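Local coordinates for 3-oxoacyl-(Acyl-carrier protein) synthase (Burkholderia xenovorans, PDB 4EFI) that probably catalyses a decarboxylating condensation that makes 3-oxoacyl chains on acyl carrier protein, as a thiolase-fold KAS III relative, at residues Lys50-Asn55 against Ser170-Asp175; Glu237-Thr242 against Leu274-His279; Phe269-Leu274 against Val291-Gly296. All blocks are in the same frame, centred on the assembly; numbering follows the deposited sequence. Where two conformers were deposited one is given.

Contact 1. Residues Lys50-Asn55 against Ser170-Asp175; sequences KMIGVN and SLLFGD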
ATOM      1  N   LYS A  50       4.744  -7.569  20.428  1.00 19.48           N
ATOM      2  CA  LYS A  50       5.705  -6.540  20.819  1.00 20.26           C
ATOM      3  C   LYS A  50       6.595  -6.185  19.631  1.00 21.08           C
ATOM      4  O   LYS A  50       6.780  -5.012  19.328  1.00 21.13           O
ATOM      5  CB  LYS A  50       6.579  -7.006  21.988  1.00 21.93           C
ATOM      6  CG  LYS A  50       7.677  -6.032  22.392  1.00 24.16           C
ATOM      7  CD  LYS A  50       7.090  -4.750  22.969  1.00 26.26           C
ATOM      8  CE  LYS A  50       8.176  -3.747  23.318  1.00 29.37           C
ATOM      9  NZ  LYS A  50       7.628  -2.552  24.055  1.00 29.16           N
ATOM     10  N   MET A  51       7.149  -7.207  18.978  1.00 19.24           N
ATOM     11  CA  MET A  51       8.047  -6.998  17.828  1.00 20.48           C
ATOM     12  C   MET A  51       7.333  -6.411  16.619  1.00 19.28           C
ATOM     13  O   MET A  51       7.839  -5.509  15.954  1.00 19.73           O
ATOM     14  CB  MET A  51       8.671  -8.325  17.414  1.00 24.89           C
ATOM     15  N   ILE A  52       6.137  -6.898  16.319  1.00 17.16           N
ATOM     16  CA  ILE A  52       5.486  -6.448  15.102  1.00 17.45           C
ATOM     17  C   ILE A  52       4.733  -5.148  15.343  1.00 16.29           C
ATOM     18  O   ILE A  52       4.509  -4.390  14.399  1.00 18.66           O
ATOM     19  CB  ILE A  52       4.650  -7.562  14.418  1.00 23.92           C
ATOM     20  CG1 ILE A  52       3.505  -8.031  15.283  1.00 25.00           C
ATOM     21  CG2 ILE A  52       5.537  -8.746  14.054  1.00 33.61           C
ATOM     22  CD1 ILE A  52       2.627  -9.068  14.554  1.00 29.84           C
ATOM     23  N   GLY A  53       4.349  -4.863  16.599  1.00 16.35           N
ATOM     24  CA  GLY A  53       3.761  -3.579  16.947  1.00 18.67           C
ATOM     25  C   GLY A  53       2.243  -3.456  16.798  1.00 17.92           C
ATOM     26  O   GLY A  53       1.704  -2.359  16.854  1.00 21.22           O
ATOM     27  N   VAL A  54       1.554  -4.591  16.601  0.54 18.35           N
ATOM     28  CA  VAL A  54       0.102  -4.655  16.249  0.54 17.60           C
ATOM     29  C   VAL A  54      -0.850  -5.011  17.426  0.54 16.93           C
ATOM     30  O   VAL A  54      -0.823  -6.177  17.888  0.54 20.90           O
ATOM     31  CB  VAL A  54      -0.161  -5.728  15.133  0.54 19.91           C
ATOM     32  CG1 VAL A  54      -1.605  -5.669  14.633  0.54 16.71           C
ATOM     33  CG2 VAL A  54       0.792  -5.570  13.948  0.54 18.12           C
ATOM     34  N   ASN A  55      -1.660  -4.034  17.899  1.00 16.81           N
ATOM     35  CA  ASN A  55      -2.608  -4.222  19.013  1.00 17.03           C
ATOM     36  C   ASN A  55      -3.987  -4.653  18.520  1.00 15.59           C
ATOM     37  O   ASN A  55      -4.687  -5.440  19.160  1.00 17.61           O
ATOM     38  CB  ASN A  55      -2.766  -2.929  19.818  1.00 18.54           C
ATOM     39  CG  ASN A  55      -1.459  -2.457  20.448  1.00 27.93           C
ATOM     40  OD1 ASN A  55      -0.849  -3.178  21.224  1.00 33.97           O
ATOM     41  ND2 ASN A  55      -1.022  -1.252  20.086  1.00 26.67           N
ATOM     42  N   SER A 170      -0.748 -14.709  10.801  1.00 16.95           N
ATOM     43  CA  SER A 170      -2.064 -14.494  11.413  1.00 16.71           C
ATOM     44  C   SER A 170      -2.129 -13.235  12.249  1.00 16.23           C
ATOM     45  O   SER A 170      -3.144 -12.536  12.257  1.00 17.77           O
ATOM     46  CB  SER A 170      -2.448 -15.680  12.293  1.00 23.88           C
ATOM     47  OG  SER A 170      -2.866 -16.771  11.506  1.00 25.29           O
ATOM     48  N   LEU A 171      -1.064 -12.934  12.982  1.00 16.05           N
ATOM     49  CA  LEU A 171      -1.063 -11.783  13.868  1.00 16.66           C
ATOM     50  C   LEU A 171      -0.705 -10.479  13.158  1.00 15.90           C
ATOM     51  O   LEU A 171      -0.875  -9.396  13.717  1.00 16.58           O
ATOM     52  CB  LEU A 171      -0.043 -12.024  14.991  1.00 17.70           C
ATOM     53  CG  LEU A 171      -0.368 -13.072  16.057  1.00 21.18           C
ATOM     54  CD1 LEU A 171       0.847 -13.303  16.934  1.00 23.03           C
ATOM     55  CD2 LEU A 171      -1.533 -12.652  16.924  1.00 26.31           C
ATOM     56  N   LEU A 172      -0.203 -10.572  11.935  1.00 14.62           N
ATOM     57  CA  LEU A 172       0.391  -9.439  11.256  1.00 14.21           C
ATOM     58  C   LEU A 172      -0.545  -8.609  10.387  1.00 13.55           C
ATOM     59  O   LEU A 172      -0.511  -7.390  10.412  1.00 13.66           O
ATOM     60  CB  LEU A 172       1.547  -9.943  10.391  1.00 15.07           C
ATOM     61  CG  LEU A 172       2.287  -8.872   9.596  1.00 16.35           C
ATOM     62  CD1 LEU A 172       2.897  -7.821  10.479  1.00 16.58           C
ATOM     63  CD2 LEU A 172       3.364  -9.549   8.756  1.00 16.94           C
ATOM     64  N   PHE A 173      -1.380  -9.277   9.607  1.00 12.71           N
ATOM     65  CA  PHE A 173      -2.102  -8.601   8.528  1.00 13.38           C
ATOM     66  C   PHE A 173      -3.495  -8.115   8.898  1.00 12.61           C
ATOM     67  O   PHE A 173      -4.278  -8.815   9.568  1.00 14.34           O
ATOM     68  CB  PHE A 173      -2.189  -9.500   7.290  1.00 13.40           C
ATOM     69  CG  PHE A 173      -0.859  -9.731   6.629  1.00 13.95           C
ATOM     70  CD1 PHE A 173      -0.267  -8.731   5.876  1.00 14.04           C
ATOM     71  CD2 PHE A 173      -0.188 -10.933   6.775  1.00 15.24           C
ATOM     72  CE1 PHE A 173       0.981  -8.949   5.262  1.00 14.24           C
ATOM     73  CE2 PHE A 173       1.042 -11.144   6.178  1.00 16.53           C
ATOM     74  CZ  PHE A 173       1.620 -10.159   5.435  1.00 15.04           C
ATOM     75  N   GLY A 174      -3.805  -6.925   8.409  1.00 11.87           N
ATOM     76  CA  GLY A 174      -5.135  -6.353   8.467  1.00 12.60           C
ATOM     77  C   GLY A 174      -5.576  -5.969   7.064  1.00 12.85           C
ATOM     78  O   GLY A 174      -4.788  -6.054   6.113  1.00 12.92           O
ATOM     79  N   ASP A 175      -6.819  -5.515   6.949  1.00 11.60           N
ATOM     80  CA  ASP A 175      -7.426  -5.201   5.662  1.00 10.80           C
ATOM     81  C   ASP A 175      -7.771  -3.717   5.543  1.00 11.03           C
ATOM     82  O   ASP A 175      -8.188  -3.090   6.514  1.00 11.87           O
ATOM     83  CB  ASP A 175      -8.700  -6.024   5.474  1.00 11.10           C
ATOM     84  CG  ASP A 175      -8.439  -7.515   5.459  1.00 11.03           C
ATOM     85  OD1 ASP A 175      -7.298  -7.923   5.173  1.00 12.04           O
ATOM     86  OD2 ASP A 175      -9.384  -8.280   5.725  1.00 12.23           O
TER

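Contact 2. Residues Glu237-Thr242 against Leu274-His279; sequences EIFNFT and LFMLKH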
ATOM      1  N   GLU A 237      14.678 -14.073   4.818  1.00 21.67           N
ATOM      2  CA  GLU A 237      15.043 -13.599   3.488  1.00 21.53           C
ATOM      3  C   GLU A 237      14.452 -12.215   3.242  1.00 19.75           C
ATOM      4  O   GLU A 237      15.145 -11.343   2.738  1.00 20.53           O
ATOM      5  CB  GLU A 237      14.568 -14.578   2.409  1.00 22.90           C
ATOM      6  CG  GLU A 237      15.299 -15.910   2.386  1.00 25.29           C
ATOM      7  CD  GLU A 237      16.727 -15.814   1.878  1.00 34.78           C
ATOM      8  OE1 GLU A 237      17.028 -14.901   1.086  1.00 34.37           O
ATOM      9  OE2 GLU A 237      17.552 -16.668   2.271  1.00 42.67           O
ATOM     10  N   ILE A 238      13.195 -12.001   3.618  1.00 18.48           N
ATOM     11  CA  ILE A 238      12.579 -10.696   3.406  1.00 17.45           C
ATOM     12  C   ILE A 238      13.301  -9.616   4.226  1.00 19.36           C
ATOM     13  O   ILE A 238      13.538  -8.514   3.722  1.00 20.59           O
ATOM     14  CB  ILE A 238      11.089 -10.740   3.747  1.00 17.87           C
ATOM     15  CG1 ILE A 238      10.358 -11.660   2.770  1.00 18.88           C
ATOM     16  CG2 ILE A 238      10.487  -9.342   3.697  1.00 19.69           C
ATOM     17  CD1 ILE A 238       9.041 -12.166   3.280  1.00 20.40           C
ATOM     18  N   PHE A 239      13.643  -9.920   5.477  1.00 19.69           N
ATOM     19  CA  PHE A 239      14.343  -8.947   6.314  1.00 21.54           C
ATOM     20  C   PHE A 239      15.672  -8.534   5.685  1.00 21.47           C
ATOM     21  O   PHE A 239      15.993  -7.353   5.609  1.00 22.49           O
ATOM     22  CB  PHE A 239      14.563  -9.500   7.726  1.00 24.87           C
ATOM     23  CG  PHE A 239      15.266  -8.531   8.655  1.00 26.81           C
ATOM     24  CD1 PHE A 239      14.543  -7.599   9.390  1.00 28.96           C
ATOM     25  CD2 PHE A 239      16.641  -8.551   8.778  1.00 28.87           C
ATOM     26  CE1 PHE A 239      15.188  -6.705  10.238  1.00 31.64           C
ATOM     27  CE2 PHE A 239      17.289  -7.664   9.617  1.00 33.35           C
ATOM     28  CZ  PHE A 239      16.564  -6.740  10.344  1.00 33.64           C
ATOM     29  N   ASN A 240      16.452  -9.511   5.242  1.00 21.83           N
ATOM     30  CA  ASN A 240      17.730  -9.207   4.608  1.00 23.91           C
ATOM     31  C   ASN A 240      17.586  -8.446   3.289  1.00 23.38           C
ATOM     32  O   ASN A 240      18.343  -7.507   3.052  1.00 29.15           O
ATOM     33  CB  ASN A 240      18.531 -10.494   4.422  1.00 30.21           C
ATOM     34  CG  ASN A 240      18.972 -11.091   5.750  1.00 37.66           C
ATOM     35  OD1 ASN A 240      19.241 -10.366   6.708  1.00 42.42           O
ATOM     36  ND2 ASN A 240      19.029 -12.414   5.819  1.00 44.45           N
ATOM     37  N   PHE A 241      16.639  -8.849   2.446  1.00 23.37           N
ATOM     38  CA  PHE A 241      16.307  -8.107   1.216  1.00 27.07           C
ATOM     39  C   PHE A 241      16.009  -6.652   1.545  1.00 23.75           C
ATOM     40  O   PHE A 241      16.570  -5.729   0.936  1.00 26.07           O
ATOM     41  CB  PHE A 241      15.090  -8.743   0.497  1.00 24.28           C
ATOM     42  CG  PHE A 241      14.234  -7.755  -0.305  1.00 23.17           C
ATOM     43  CD1 PHE A 241      14.730  -7.152  -1.457  1.00 24.46           C
ATOM     44  CD2 PHE A 241      12.924  -7.448   0.094  1.00 22.13           C
ATOM     45  CE1 PHE A 241      13.934  -6.250  -2.185  1.00 24.43           C
ATOM     46  CE2 PHE A 241      12.129  -6.547  -0.637  1.00 22.15           C
ATOM     47  CZ  PHE A 241      12.639  -5.957  -1.769  1.00 23.82           C
ATOM     48  N   THR A 242      15.126  -6.455   2.512  1.00 18.77           N
ATOM     49  CA  THR A 242      14.631  -5.135   2.840  1.00 18.86           C
ATOM     50  C   THR A 242      15.749  -4.244   3.400  1.00 19.49           C
ATOM     51  O   THR A 242      15.894  -3.084   2.987  1.00 19.81           O
ATOM     52  CB  THR A 242      13.493  -5.206   3.858  1.00 19.70           C
ATOM     53  OG1 THR A 242      12.415  -5.991   3.342  1.00 21.31           O
ATOM     54  CG2 THR A 242      12.963  -3.818   4.143  1.00 21.76           C
ATOM     55  N   LEU A 274       6.869  -3.394  12.992  1.00 17.34           N
ATOM     56  CA  LEU A 274       7.512  -2.297  13.700  1.00 18.79           C
ATOM     57  C   LEU A 274       9.018  -2.506  13.851  1.00 20.54           C
ATOM     58  O   LEU A 274       9.785  -1.573  13.714  1.00 21.01           O
ATOM     59  CB  LEU A 274       6.840  -2.083  15.067  1.00 20.17           C
ATOM     60  CG  LEU A 274       7.361  -0.870  15.843  1.00 22.59           C
ATOM     61  CD1 LEU A 274       7.207   0.429  15.077  1.00 28.84           C
ATOM     62  CD2 LEU A 274       6.624  -0.776  17.175  1.00 26.51           C
ATOM     63  N   PHE A 275       9.429  -3.737  14.108  1.00 19.75           N
ATOM     64  CA  PHE A 275      10.851  -4.088  14.237  1.00 21.54           C
ATOM     65  C   PHE A 275      11.608  -3.643  12.979  1.00 21.33           C
ATOM     66  O   PHE A 275      12.639  -2.957  13.066  1.00 22.77           O
ATOM     67  CB  PHE A 275      10.974  -5.609  14.463  1.00 26.71           C
ATOM     68  CG  PHE A 275      12.384  -6.107  14.648  1.00 28.97           C
ATOM     69  CD1 PHE A 275      13.015  -6.008  15.878  1.00 29.30           C
ATOM     70  CD2 PHE A 275      13.057  -6.726  13.602  1.00 30.87           C
ATOM     71  CE1 PHE A 275      14.302  -6.487  16.054  1.00 34.62           C
ATOM     72  CE2 PHE A 275      14.343  -7.210  13.775  1.00 33.04           C
ATOM     73  CZ  PHE A 275      14.961  -7.093  15.000  1.00 32.92           C
ATOM     74  N   MET A 276      11.093  -4.017  11.811  1.00 20.49           N
ATOM     75  CA  MET A 276      11.685  -3.600  10.549  1.00 21.15           C
ATOM     76  C   MET A 276      11.693  -2.088  10.354  1.00 21.81           C
ATOM     77  O   MET A 276      12.680  -1.527   9.876  1.00 22.43           O
ATOM     78  CB  MET A 276      10.937  -4.218   9.382  1.00 23.54           C
ATOM     79  CG  MET A 276      11.480  -3.699   8.079  1.00 23.17           C
ATOM     80  SD  MET A 276      13.205  -4.128   7.884  1.00 48.86           S
ATOM     81  CE  MET A 276      12.830  -5.753   7.313  1.00 23.60           C
ATOM     82  N   LEU A 277      10.590  -1.433  10.683  1.00 18.85           N
ATOM     83  CA  LEU A 277      10.487   0.015  10.511  1.00 18.26           C
ATOM     84  C   LEU A 277      11.553   0.734  11.350  1.00 19.97           C
ATOM     85  O   LEU A 277      12.220   1.678  10.894  1.00 20.52           O
ATOM     86  CB  LEU A 277       9.098   0.515  10.900  1.00 20.12           C
ATOM     87  CG  LEU A 277       7.975   0.166   9.916  1.00 19.07           C
ATOM     88  CD1 LEU A 277       6.608   0.412  10.554  1.00 23.32           C
ATOM     89  CD2 LEU A 277       8.131   0.973   8.637  1.00 25.28           C
ATOM     90  N   LYS A 278      11.743   0.262  12.575  1.00 19.09           N
ATOM     91  CA  LYS A 278      12.728   0.867  13.464  1.00 21.25           C
ATOM     92  C   LYS A 278      14.119   0.661  12.888  1.00 20.86           C
ATOM     93  O   LYS A 278      14.957   1.582  12.913  1.00 21.16           O
ATOM     94  CB  LYS A 278      12.643   0.269  14.875  1.00 23.44           C
ATOM     95  N   HIS A 279      14.399  -0.549  12.409  1.00 22.68           N
ATOM     96  CA  HIS A 279      15.715  -0.843  11.844  1.00 24.05           C
ATOM     97  C   HIS A 279      15.983  -0.021  10.577  1.00 21.53           C
ATOM     98  O   HIS A 279      17.096   0.487  10.398  1.00 23.58           O
ATOM     99  CB  HIS A 279      15.904  -2.347  11.574  1.00 26.16           C
ATOM    100  CG  HIS A 279      16.313  -3.136  12.780  1.00 35.09           C
ATOM    101  ND1 HIS A 279      15.934  -2.786  14.059  1.00 41.93           N
ATOM    102  CD2 HIS A 279      17.069  -4.253  12.905  1.00 41.35           C
ATOM    103  CE1 HIS A 279      16.433  -3.657  14.920  1.00 40.95           C
ATOM    104  NE2 HIS A 279      17.126  -4.555  14.245  1.00 41.97           N
TER

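Contact 3. Residues Phe269-Leu274 against Val291-Gly296; sequences FHQANL and VPVNIG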
ATOM      1  N   PHE A 269       6.602   4.832   5.190  1.00 12.07           N
ATOM      2  CA  PHE A 269       7.015   3.499   4.792  1.00 12.02           C
ATOM      3  C   PHE A 269       5.850   2.548   4.803  1.00 12.18           C
ATOM      4  O   PHE A 269       4.972   2.620   5.664  1.00 13.10           O
ATOM      5  CB  PHE A 269       8.055   2.943   5.764  1.00 13.83           C
ATOM      6  CG  PHE A 269       9.417   3.565   5.629  1.00 14.76           C
ATOM      7  CD1 PHE A 269       9.691   4.783   6.220  1.00 16.36           C
ATOM      8  CD2 PHE A 269      10.415   2.948   4.894  1.00 14.22           C
ATOM      9  CE1 PHE A 269      10.951   5.382   6.092  1.00 16.22           C
ATOM     10  CE2 PHE A 269      11.668   3.533   4.767  1.00 15.99           C
ATOM     11  CZ  PHE A 269      11.930   4.754   5.372  1.00 15.44           C
ATOM     12  N   HIS A 270       5.881   1.585   3.897  1.00 12.72           N
ATOM     13  CA  HIS A 270       5.009   0.443   4.009  1.00 12.66           C
ATOM     14  C   HIS A 270       5.154  -0.121   5.400  1.00 11.84           C
ATOM     15  O   HIS A 270       6.282  -0.295   5.896  1.00 12.53           O
ATOM     16  CB  HIS A 270       5.376  -0.602   2.972  1.00 12.31           C
ATOM     17  CG  HIS A 270       4.803  -1.959   3.263  1.00 12.86           C
ATOM     18  ND1 HIS A 270       3.489  -2.162   3.439  1.00 14.77           N
ATOM     19  CD2 HIS A 270       5.418  -3.193   3.429  1.00 12.77           C
ATOM     20  CE1 HIS A 270       3.270  -3.459   3.693  1.00 15.78           C
ATOM     21  NE2 HIS A 270       4.451  -4.088   3.687  1.00 15.46           N
ATOM     22  N   GLN A 271       4.030  -0.408   6.051  1.00 12.39           N
ATOM     23  CA  GLN A 271       4.011  -0.795   7.455  1.00 12.60           C
ATOM     24  C   GLN A 271       4.248  -2.296   7.603  1.00 13.20           C
ATOM     25  O   GLN A 271       3.349  -3.058   7.949  1.00 14.20           O
ATOM     26  CB  GLN A 271       2.692  -0.365   8.090  1.00 12.60           C
ATOM     27  CG  GLN A 271       2.463   1.153   7.997  1.00 14.41           C
ATOM     28  CD  GLN A 271       3.264   1.913   9.028  1.00 13.14           C
ATOM     29  OE1 GLN A 271       2.954   1.876  10.221  1.00 13.85           O
ATOM     30  NE2 GLN A 271       4.300   2.622   8.571  1.00 14.05           N
ATOM     31  N   ALA A 272       5.466  -2.728   7.307  1.00 13.67           N
ATOM     32  CA  ALA A 272       5.764  -4.148   7.217  1.00 13.88           C
ATOM     33  C   ALA A 272       5.656  -4.836   8.574  1.00 15.12           C
ATOM     34  O   ALA A 272       5.023  -5.891   8.701  1.00 16.02           O
ATOM     35  CB  ALA A 272       7.161  -4.354   6.628  1.00 15.99           C
ATOM     36  N   ASN A 273       6.331  -4.258   9.561  1.00 14.09           N
ATOM     37  CA  ASN A 273       6.265  -4.617  10.973  1.00 16.13           C
ATOM     38  C   ASN A 273       7.141  -3.609  11.713  1.00 15.36           C
ATOM     39  O   ASN A 273       8.061  -3.019  11.133  1.00 16.86           O
ATOM     40  CB  ASN A 273       6.684  -6.066  11.246  1.00 18.22           C
ATOM     41  CG  ASN A 273       8.153  -6.320  10.992  1.00 23.14           C
ATOM     42  OD1 ASN A 273       9.000  -5.981  11.812  1.00 23.82           O
ATOM     43  ND2 ASN A 273       8.453  -6.979   9.890  1.00 26.94           N
ATOM     44  N   LEU A 274       6.869  -3.394  12.992  1.00 17.34           N
ATOM     45  CA  LEU A 274       7.512  -2.297  13.700  1.00 18.79           C
ATOM     46  C   LEU A 274       9.018  -2.506  13.851  1.00 20.54           C
ATOM     47  O   LEU A 274       9.785  -1.573  13.714  1.00 21.01           O
ATOM     48  CB  LEU A 274       6.840  -2.083  15.067  1.00 20.17           C
ATOM     49  CG  LEU A 274       7.361  -0.870  15.843  1.00 22.59           C
ATOM     50  CD1 LEU A 274       7.207   0.429  15.077  1.00 28.84           C
ATOM     51  CD2 LEU A 274       6.624  -0.776  17.175  1.00 26.51           C
ATOM     52  N   VAL A 291       8.771   9.492  11.048  1.00 15.68           N
ATOM     53  CA  VAL A 291       8.461   8.221  10.387  1.00 15.85           C
ATOM     54  C   VAL A 291       7.153   7.703  10.993  1.00 15.78           C
ATOM     55  O   VAL A 291       7.170   6.990  11.984  1.00 18.55           O
ATOM     56  CB  VAL A 291       9.604   7.193  10.608  1.00 16.32           C
ATOM     57  CG1 VAL A 291       9.289   5.856   9.917  1.00 17.06           C
ATOM     58  CG2 VAL A 291      10.929   7.735  10.095  1.00 17.61           C
ATOM     59  N   PRO A 292       5.996   8.090  10.420  1.00 15.86           N
ATOM     60  CA  PRO A 292       4.713   7.733  11.050  1.00 15.84           C
ATOM     61  C   PRO A 292       4.444   6.231  11.055  1.00 16.11           C
ATOM     62  O   PRO A 292       4.875   5.496  10.168  1.00 14.21           O
ATOM     63  CB  PRO A 292       3.694   8.454  10.165  1.00 17.90           C
ATOM     64  CG  PRO A 292       4.483   9.637   9.600  1.00 17.90           C
ATOM     65  CD  PRO A 292       5.816   9.056   9.323  1.00 16.09           C
ATOM     66  N   VAL A 293       3.727   5.791  12.079  1.00 16.74           N
ATOM     67  CA  VAL A 293       3.396   4.383  12.254  1.00 17.45           C
ATOM     68  C   VAL A 293       1.941   4.283  12.674  1.00 18.15           C
ATOM     69  O   VAL A 293       1.492   4.983  13.595  1.00 19.82           O
ATOM     70  CB  VAL A 293       4.284   3.722  13.342  1.00 19.76           C
ATOM     71  CG1 VAL A 293       3.856   2.293  13.606  1.00 21.48           C
ATOM     72  CG2 VAL A 293       5.741   3.746  12.908  1.00 18.71           C
ATOM     73  N   ASN A 294       1.195   3.419  12.008  1.00 13.52           N
ATOM     74  CA  ASN A 294      -0.195   3.134  12.389  1.00 13.68           C
ATOM     75  C   ASN A 294      -0.475   1.635  12.434  1.00 13.12           C
ATOM     76  O   ASN A 294      -1.627   1.210  12.559  1.00 13.62           O
ATOM     77  CB  ASN A 294      -1.217   3.856  11.499  1.00 13.75           C
ATOM     78  CG  ASN A 294      -1.263   3.310  10.084  1.00 15.62           C
ATOM     79  OD1 ASN A 294      -0.480   2.439   9.723  1.00 14.46           O
ATOM     80  ND2 ASN A 294      -2.167   3.835   9.267  1.00 14.71           N
ATOM     81  N   ILE A 295       0.581   0.830  12.432  1.00 13.15           N
ATOM     82  CA  ILE A 295       0.469  -0.620  12.442  1.00 14.07           C
ATOM     83  C   ILE A 295      -0.194  -1.091  13.736  1.00 15.91           C
ATOM     84  O   ILE A 295      -0.826  -2.156  13.786  1.00 15.83           O
ATOM     85  CB  ILE A 295       1.872  -1.249  12.184  1.00 17.24           C
ATOM     86  CG1 ILE A 295       1.727  -2.641  11.554  1.00 18.74           C
ATOM     87  CG2 ILE A 295       2.683  -1.231  13.445  1.00 18.12           C
ATOM     88  CD1 ILE A 295       3.038  -3.356  11.296  1.00 18.76           C
ATOM     89  N   GLY A 296      -0.083  -0.306  14.797  1.00 14.26           N
ATOM     90  CA  GLY A 296      -0.721  -0.678  16.039  1.00 15.00           C
ATOM     91  C   GLY A 296      -2.228  -0.835  15.991  1.00 13.37           C
ATOM     92  O   GLY A 296      -2.806  -1.633  16.742  1.00 14.77           O
TER
HETATM   93  O   HOH W   1       6.459   5.622   7.872  1.00 14.36           O

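Contact 1. Residues Lys50-Asn55 against Ser170-Asp175
I52 meets L171 and L172 almost entirely through its terminal methyl, tying the end of helix 42-52 to the loop between helix 167-170 and strand 176-184 of this thiolase-fold enzyme. CD1 of I52 comes to 3.6 Å from the carbonyl O of L171 and to 4.0 Å from L171 CB. It also rests 4.0 Å from CA of L172, while CD1 of L172 turns in to 4.3 Å from the same I52 methyl. A single methyl thus fills the angle between two consecutive residues, touching backbone as much as side chain. I52 CG1 stands between the backbone N and the carbonyl carbon (chi1 63°), and the extended second torsion (176°) then carries CD1 out to the loop. No hydrogen bond crosses between the segments. V54 adds a second, looser contact, the methyl CG1 lying 3.9 Å from the carbonyl O of L171, although this valine has two conformers and the detail is less certain.

The helix ends at G53, which takes a positive phi (88°), with backbone angles at which a side chain would press on the carbonyl O of I52; the chain then turns and brings V54 back beside the loop. Polar partners come from a second shell. R57 NH1 bonds to the L171 O that I52 CD1 touches, N33 ND2 bonds to V54 O, and the backbones of L172 and G174 both bond to N300. Further along the loop, CD2 of L172 sits 3.7 Å above one face of the F173 ring, offset toward its rim.

Contact 2. Residues Glu237-Thr242 against Leu274-His279
An aromatic cluster of F239, F275 and H279, with M276 beside it, joins helix 235-257 to helix 274-283. The short helical segments run nearly parallel, with a signed crossing angle of -22° and axes 11.3 Å apart at closest approach, a wide separation bridged by long side chains. F239 carries most of one side. Its CG is anti to the backbone N, and the ring spans the gap to meet three residues of the other helix. CZ of F239 touches CD2 of H279 at 3.6 Å, the imidazole carbon lying near the plane of the phenyl ring, at its edge. CE1 of F239 comes to 3.7 Å from CE2 of F275, the two rings meeting obliquely.

M276 supplies a Met-aromatic contact, again oblique, with SD 4.7 Å from the centroid of the F239 ring. Bends at chi2 (61°) and chi3 (82°) place first SD and then CE, so that the methyl is wedged between the two residues of the facing helix: CE lies a tight 3.3 Å from F239 CD1 and 3.6 Å from T242 CB. This pairing of helices belongs to the C-terminal part of the thiolase fold. Within helix 274-283, F275 and H279 are one turn apart and overlap, H279 CE1 sitting 3.6 Å above one face of the phenyl ring, toward its rim. T242 meets the methionine mainly with CB and CG2, while its hydroxyl turns back: OG1 donates to I238 O at 2.8 Å, from the carbonyl face opposite T242 N.

Contact 3. Residues Phe269-Leu274 against Val291-Gly296
Q271 reaches toward the 291-296 loop and uses both ends of its amide, OE1 across the contact and NE2 mainly on its own segment. OE1 accepts from N294 N at 2.9 Å, the donor lying well above the carbonyl plane of the amide. NE2 makes an almost perfectly straight bond (179°) to F269 O at 3.0 Å, in the amide plane, and a weak one to P292 O at 3.3 Å. Two good bonds and a weak one, all to backbone atoms, fix the rotation of the group; the bend at chi2 (-78°) turns CD aside. P292 O has a second donor, a water at 2.8 Å that also accepts from F269 N. The N294 side chain makes no capping bond; its ND2 finds T312 OG1, whereas N273 caps its helix, OD1 accepting from M276 N.

Carbon contacts flank this network: F269 CD1 lies 3.9 Å from V291 CG1 and L274 CD1 4.1 Å from V293 CG1, while I295 CD1 rests 3.4 Å from the carbonyl O of Q271 at the inverse gamma turn. Helix 305-313 touches Q271 and N294 through L309, helix 274-283 packs on F269 and Q271 through L277, and strand 323-331 brings F330 against F269 and A272.

In the fold
Contact 1 closes in the chain before the other two open, whereas contacts 2 and 3 interleave and share L274. Their centres are 10 Å (1 to 3), 11 Å (2 to 3) and 14 Å (1 to 2) apart. The junction is the start of helix 274-283, where L274 N and F275 N probably bond to I52 O and M51 O at the end of helix 42-52; N55 N probably bonds to G296 O. An early helix is thereby fastened to the C-terminal part of the thiolase fold. H270 touches C128 and N300, consistent with the Cys-His-Asn active site of KAS III relatives, so contact 3 probably carries the catalytic histidine's loop, with contact 2 nearer the surface.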